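PDB 5DK5: 3'-5' exonuclease crn-4 from Caenorhabditis elegans, which degrades RNA and DNA as a 3'-5' exonuclease of the DEDDh family and takes part in apoptotic DNA degradation. Local coordinates for residues 56-61 / 194-199; 243-248 / 299-304. All coordinates share one frame; numbering follows the deposited sequence.

How the contacts relate
Two contacts that neither nest nor cross show how distant parts of one chain are brought together. From the N terminus, the chain passes through strands 20-28 and 41-50 into strand 55-65, the outermost strand at one side of the sheet. Contact 1 closes when helix 191-207 returns to that strand, after 132 intervening residues rich in helix. Contact 2 opens later, at helix 239-249, and closes when helix 300-305, near the C terminus, packs against it; the 50 residues between hold little regular structure. The two lie on opposite sides of the chain's centre, their nearest atoms about 17 Å apart, one within the exonuclease fold, the other in the C-terminal part.

Contact 1 (56-61 / 194-199); sequences IREDIS and DCLNIA
In the RNase H-like exonuclease fold, helix 191-207 lies against the central sheet, and here Ile56 of the outermost strand, 55-65, and Glu58 at the corner that follows reach Ala199 and Leu196 of that helix. Ile56 carries CG1 anti to its carbonyl carbon (chi1 -59°), and with an extended CG1-CD1 bond (chi2 175°) this sends CD1 out to the helix backbone, 3.7 Å from Ala199 O. The same methyl lies 4.0 Å from Ala199 CB, and Ile56 CG2 meets that CB at 4.1 Å, so the alanine methyl is met by both branches of the isoleucine. The helix is the one that brings the magnesium ligand Asp194 to the DEDDh active site; Cys195 packs on strand 41-50, and Ile198 and Ala199 on strand 20-28. One turn back from Ala199, Leu196 points CD2 at the carboxylate end of Glu58, with Glu58 CD 3.7 Å from Leu196 CD2, the two side chains crossing at about a right angle. Besides this van der Waals touch, Glu58 OE2 makes a long, weak ion pair with Arg187. The chain turns a corner here through a type I beta turn from Arg57 to Ile60, where Arg57 grips Asp59 side-on.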
loop_
_atom_site.group_PDB
_atom_site.type_symbol
_atom_site.label_atom_id
_atom_site.label_comp_id
_atom_site.label_asym_id
_atom_site.label_seq_id
_atom_site.Cartn_x
_atom_site.Cartn_y
_atom_site.Cartn_z
ATOM N N ILE B 56 -14.774 33.698 -8.165
ATOM C CA ILE B 56 -13.923 32.589 -7.753
ATOM C C ILE B 56 -12.570 33.139 -7.322
ATOM O O ILE B 56 -11.813 33.660 -8.142
ATOM C CB ILE B 56 -13.731 31.557 -8.883
ATOM C CG1 ILE B 56 -15.086 30.988 -9.313
ATOM C CG2 ILE B 56 -12.791 30.433 -8.432
ATOM C CD1 ILE B 56 -15.022 30.050 -10.502
ATOM N N ARG B 57 -12.274 33.024 -6.031
ATOM C CA ARG B 57 -11.045 33.572 -5.467
ATOM C C ARG B 57 -9.941 32.523 -5.429
ATOM O O ARG B 57 -9.737 31.857 -4.414
ATOM C CB ARG B 57 -11.307 34.112 -4.061
ATOM C CG ARG B 57 -12.344 35.228 -4.009
ATOM C CD ARG B 57 -11.875 36.470 -4.747
ATOM N NE ARG B 57 -10.599 36.956 -4.230
ATOM C CZ ARG B 57 -10.464 37.756 -3.176
ATOM N NH1 ARG B 57 -11.528 38.181 -2.505
ATOM N NH2 ARG B 57 -9.254 38.133 -2.789
ATOM N N GLU B 58 -9.229 32.383 -6.543
ATOM C CA GLU B 58 -8.135 31.424 -6.633
ATOM C C GLU B 58 -6.977 31.842 -5.733
ATOM O O GLU B 58 -6.157 31.014 -5.338
ATOM C CB GLU B 58 -7.660 31.286 -8.080
ATOM C CG GLU B 58 -8.744 30.797 -9.033
ATOM C CD GLU B 58 -8.211 30.420 -10.406
ATOM O OE1 GLU B 58 -9.029 30.267 -11.338
ATOM O OE2 GLU B 58 -6.978 30.267 -10.555
ATOM N N ASP B 59 -6.918 33.131 -5.411
ATOM C CA ASP B 59 -5.906 33.653 -4.499
ATOM C C ASP B 59 -6.200 33.232 -3.060
ATOM O O ASP B 59 -5.298 33.186 -2.223
ATOM C CB ASP B 59 -5.830 35.178 -4.597
ATOM C CG ASP B 59 -7.176 35.846 -4.382
ATOM O OD1 ASP B 59 -8.205 35.250 -4.764
ATOM O OD2 ASP B 59 -7.203 36.967 -3.836
ATOM N N ILE B 60 -7.466 32.933 -2.782
ATOM C CA ILE B 60 -7.870 32.411 -1.481
ATOM C C ILE B 60 -8.038 30.902 -1.581
ATOM O O ILE B 60 -9.104 30.409 -1.954
ATOM C CB ILE B 60 -9.184 33.044 -0.983
ATOM C CG1 ILE B 60 -9.073 34.572 -0.983
ATOM C CG2 ILE B 60 -9.522 32.520 0.416
ATOM C CD1 ILE B 60 -10.349 35.288 -0.583
ATOM N N SER B 61 -6.982 30.172 -1.244
ATOM C CA SER B 61 -6.989 28.724 -1.376
ATOM C C SER B 61 -6.113 28.044 -0.334
ATOM O O SER B 61 -5.159 28.628 0.184
ATOM C CB SER B 61 -6.526 28.325 -2.778
ATOM O OG SER B 61 -5.283 28.926 -3.089
ATOM N N ASP B 194 -9.849 19.679 -9.546
ATOM C CA ASP B 194 -11.224 19.329 -9.209
ATOM C C ASP B 194 -11.916 20.520 -8.559
ATOM O O ASP B 194 -13.053 20.844 -8.892
ATOM C CB ASP B 194 -11.267 18.116 -8.277
ATOM C CG ASP B 194 -10.806 16.841 -8.955
ATOM O OD1 ASP B 194 -10.224 16.928 -10.056
ATOM O OD2 ASP B 194 -11.023 15.751 -8.385
ATOM N N CYS B 195 -11.214 21.168 -7.634
ATOM C CA CYS B 195 -11.741 22.346 -6.954
ATOM C C CYS B 195 -12.118 23.437 -7.951
ATOM O O CYS B 195 -13.195 24.026 -7.860
ATOM C CB CYS B 195 -10.717 22.888 -5.956
ATOM S SG CYS B 195 -10.559 21.916 -4.447
ATOM N N LEU B 196 -11.227 23.697 -8.901
ATOM C CA LEU B 196 -11.456 24.733 -9.899
ATOM C C LEU B 196 -12.631 24.382 -10.807
ATOM O O LEU B 196 -13.436 25.247 -11.148
ATOM C CB LEU B 196 -10.192 24.953 -10.733
ATOM C CG LEU B 196 -8.993 25.548 -9.989
ATOM C CD1 LEU B 196 -7.755 25.537 -10.873
ATOM C CD2 LEU B 196 -9.284 26.959 -9.500
ATOM N N ASN B 197 -12.727 23.115 -11.197
ATOM C CA ASN B 197 -13.829 22.664 -12.038
ATOM C C ASN B 197 -15.167 22.782 -11.317
ATOM O O ASN B 197 -16.144 23.269 -11.885
ATOM C CB ASN B 197 -13.609 21.218 -12.488
ATOM C CG ASN B 197 -12.696 21.118 -13.692
ATOM O OD1 ASN B 197 -13.062 21.525 -14.796
ATOM N ND2 ASN B 197 -11.503 20.567 -13.491
ATOM N N ILE B 198 -15.205 22.341 -10.065
ATOM C CA ILE B 198 -16.420 22.418 -9.264
ATOM C C ILE B 198 -16.819 23.875 -9.047
ATOM O O ILE B 198 -18.001 24.217 -9.093
ATOM C CB ILE B 198 -16.242 21.717 -7.901
ATOM C CG1 ILE B 198 -16.077 20.209 -8.100
ATOM C CG2 ILE B 198 -17.440 21.983 -6.988
ATOM C CD1 ILE B 198 -15.599 19.465 -6.864
ATOM N N ALA B 199 -15.825 24.725 -8.812
ATOM C CA ALA B 199 -16.068 26.146 -8.587
ATOM C C ALA B 199 -16.671 26.804 -9.824
ATOM O O ALA B 199 -17.619 27.580 -9.722
ATOM C CB ALA B 199 -14.778 26.845 -8.193
#

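Contact 2 (243-248 / 299-304); sequences GKIFER and IHFAKI
Phe301 projects from helix 300-305 as a flat bump, and Ile245 and Phe246 of helix 239-249 form the hollow that takes its outer end. Phe246 presents the CD1-CE1 side of its ring to the face of Phe301 in an offset edge-to-face pair, with ring centroids 5.2 Å apart and planes at 81°. The offset carries the contact off the centre of the Phe301 ring to its far end: Phe246 CD1 lies 3.4 Å from Phe301 CZ, and Phe246 CE1 lies 3.6 Å from Phe301 CE2. The second wall of the hollow is aliphatic. Ile245 CG2 comes at the rim of the Phe301 ring, near its plane, 3.8 Å from Phe301 CE2, so the same end of the phenyl ring is met by the Phe246 edge and by a methyl. Ile245 places this methyl anti to its backbone N, while Phe301 holds CG between the backbone N and the carbonyl carbon (chi1 82°), which swings its ring across to the neighbouring helix. Beside it, Ile299 at the N-cap position adds a looser touch, its CG2 4.4 Å from Ile245 CG2. With an alanine in place of Phe301, the edge of Phe246 and the CG2 methyl of Ile245 would probably lose their shared partner, leaving a gap between the helices. Phe246 also packs on Trp127 and Arg128 of helix 124-136, and Phe301 touches Val249. On another side of helix 300-305, His300 hydrogen-bonds to Thr73 and Asp90 of the second subunit. The contact is thus a buried hydrophobic helix-helix interface, built round an edge-to-face phenylalanine pair in the C-terminal part of the protein, the part through which the homodimer forms.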
loop_
_atom_site.group_PDB
_atom_site.type_symbol
_atom_site.label_atom_id
_atom_site.label_comp_id
_atom_site.label_asym_id
_atom_site.label_seq_id
_atom_site.Cartn_x
_atom_site.Cartn_y
_atom_site.Cartn_z
ATOM N N GLY B 243 -20.154 0.746 -0.950
ATOM C CA GLY B 243 -20.826 1.892 -0.365
ATOM C C GLY B 243 -21.800 1.477 0.719
ATOM O O GLY B 243 -21.896 2.127 1.759
ATOM N N LYS B 244 -22.521 0.387 0.474
ATOM C CA LYS B 244 -23.481 -0.134 1.439
ATOM C C LYS B 244 -22.777 -0.540 2.729
ATOM O O LYS B 244 -23.293 -0.313 3.822
ATOM C CB LYS B 244 -24.241 -1.324 0.854
ATOM C CG LYS B 244 -24.997 -1.012 -0.428
ATOM C CD LYS B 244 -26.139 -0.037 -0.186
ATOM C CE LYS B 244 -26.910 0.244 -1.465
ATOM N NZ LYS B 244 -27.992 1.248 -1.261
ATOM N N ILE B 245 -21.599 -1.144 2.592
ATOM C CA ILE B 245 -20.786 -1.519 3.744
ATOM C C ILE B 245 -20.323 -0.282 4.505
ATOM O O ILE B 245 -20.440 -0.219 5.728
ATOM C CB ILE B 245 -19.546 -2.341 3.320
ATOM C CG1 ILE B 245 -19.963 -3.712 2.776
ATOM C CG2 ILE B 245 -18.570 -2.498 4.485
ATOM C CD1 ILE B 245 -20.542 -4.665 3.812
ATOM N N PHE B 246 -19.782 0.688 3.772
ATOM C CA PHE B 246 -19.325 1.945 4.357
ATOM C C PHE B 246 -20.421 2.611 5.188
ATOM O O PHE B 246 -20.152 3.178 6.246
ATOM C CB PHE B 246 -18.863 2.913 3.261
ATOM C CG PHE B 246 -17.748 2.384 2.398
ATOM C CD1 PHE B 246 -16.889 1.402 2.861
ATOM C CD2 PHE B 246 -17.560 2.879 1.116
ATOM C CE1 PHE B 246 -15.866 0.923 2.065
ATOM C CE2 PHE B 246 -16.538 2.405 0.316
ATOM C CZ PHE B 246 -15.691 1.425 0.792
ATOM N N GLU B 247 -21.654 2.535 4.697
ATOM C CA GLU B 247 -22.785 3.201 5.341
ATOM C C GLU B 247 -23.053 2.656 6.739
ATOM O O GLU B 247 -23.439 3.401 7.640
ATOM C CB GLU B 247 -24.045 3.056 4.483
ATOM C CG GLU B 247 -24.086 3.975 3.268
ATOM C CD GLU B 247 -25.202 3.627 2.297
ATOM O OE1 GLU B 247 -25.917 2.630 2.534
ATOM O OE2 GLU B 247 -25.363 4.353 1.294
ATOM N N ARG B 248 -22.848 1.355 6.915
ATOM C CA ARG B 248 -23.112 0.707 8.194
ATOM C C ARG B 248 -21.924 0.849 9.140
ATOM O O ARG B 248 -22.098 1.013 10.346
ATOM C CB ARG B 248 -23.444 -0.772 7.983
ATOM C CG ARG B 248 -24.539 -1.032 6.951
ATOM C CD ARG B 248 -25.775 -0.168 7.180
ATOM N NE ARG B 248 -26.886 -0.553 6.308
ATOM C CZ ARG B 248 -27.828 -1.443 6.617
ATOM N NH1 ARG B 248 -27.820 -2.065 7.789
ATOM N NH2 ARG B 248 -28.790 -1.712 5.744
ATOM N N ILE B 299 -13.715 -7.405 7.728
ATOM C CA ILE B 299 -13.673 -6.118 7.041
ATOM C C ILE B 299 -12.383 -5.400 7.421
ATOM O O ILE B 299 -12.275 -4.844 8.515
ATOM C CB ILE B 299 -14.882 -5.230 7.401
ATOM C CG1 ILE B 299 -16.193 -6.016 7.287
ATOM C CG2 ILE B 299 -14.915 -3.995 6.516
ATOM C CD1 ILE B 299 -16.522 -6.488 5.885
ATOM N N HIS B 300 -11.409 -5.413 6.519
ATOM C CA HIS B 300 -10.076 -4.899 6.824
ATOM C C HIS B 300 -10.089 -3.429 7.245
ATOM O O HIS B 300 -9.486 -3.067 8.256
ATOM C CB HIS B 300 -9.148 -5.080 5.619
ATOM C CG HIS B 300 -7.848 -4.350 5.742
ATOM N ND1 HIS B 300 -6.917 -4.640 6.717
ATOM C CD2 HIS B 300 -7.322 -3.336 5.012
ATOM C CE1 HIS B 300 -5.875 -3.839 6.581
ATOM N NE2 HIS B 300 -6.096 -3.039 5.555
ATOM N N PHE B 301 -10.776 -2.587 6.479
ATOM C CA PHE B 301 -10.743 -1.148 6.731
ATOM C C PHE B 301 -11.442 -0.799 8.041
ATOM O O PHE B 301 -11.121 0.203 8.676
ATOM C CB PHE B 301 -11.373 -0.375 5.564
ATOM C CG PHE B 301 -12.879 -0.311 5.602
ATOM C CD1 PHE B 301 -13.529 0.665 6.344
ATOM C CD2 PHE B 301 -13.642 -1.206 4.873
ATOM C CE1 PHE B 301 -14.909 0.730 6.374
ATOM C CE2 PHE B 301 -15.023 -1.143 4.897
ATOM C CZ PHE B 301 -15.657 -0.173 5.649
ATOM N N ALA B 302 -12.405 -1.624 8.438
ATOM C CA ALA B 302 -13.080 -1.435 9.715
ATOM C C ALA B 302 -12.165 -1.876 10.851
ATOM O O ALA B 302 -12.055 -1.204 11.877
ATOM C CB ALA B 302 -14.385 -2.209 9.749
ATOM N N LYS B 303 -11.496 -3.006 10.645
ATOM C CA LYS B 303 -10.630 -3.593 11.659
ATOM C C LYS B 303 -9.443 -2.692 11.982
ATOM O O LYS B 303 -9.108 -2.486 13.147
ATOM C CB LYS B 303 -10.125 -4.960 11.194
ATOM C CG LYS B 303 -9.660 -5.874 12.316
ATOM C CD LYS B 303 -10.841 -6.407 13.109
ATOM C CE LYS B 303 -10.420 -7.493 14.081
ATOM N NZ LYS B 303 -11.589 -8.072 14.798
ATOM N N ILE B 304 -8.807 -2.158 10.946
ATOM C CA ILE B 304 -7.590 -1.377 11.125
ATOM C C ILE B 304 -7.881 0.023 11.670
ATOM O O ILE B 304 -7.022 0.639 12.299
ATOM C CB ILE B 304 -6.796 -1.264 9.798
ATOM C CG1 ILE B 304 -5.337 -0.893 10.081
ATOM C CG2 ILE B 304 -7.452 -0.267 8.842
ATOM C CD1 ILE B 304 -4.428 -1.018 8.876
#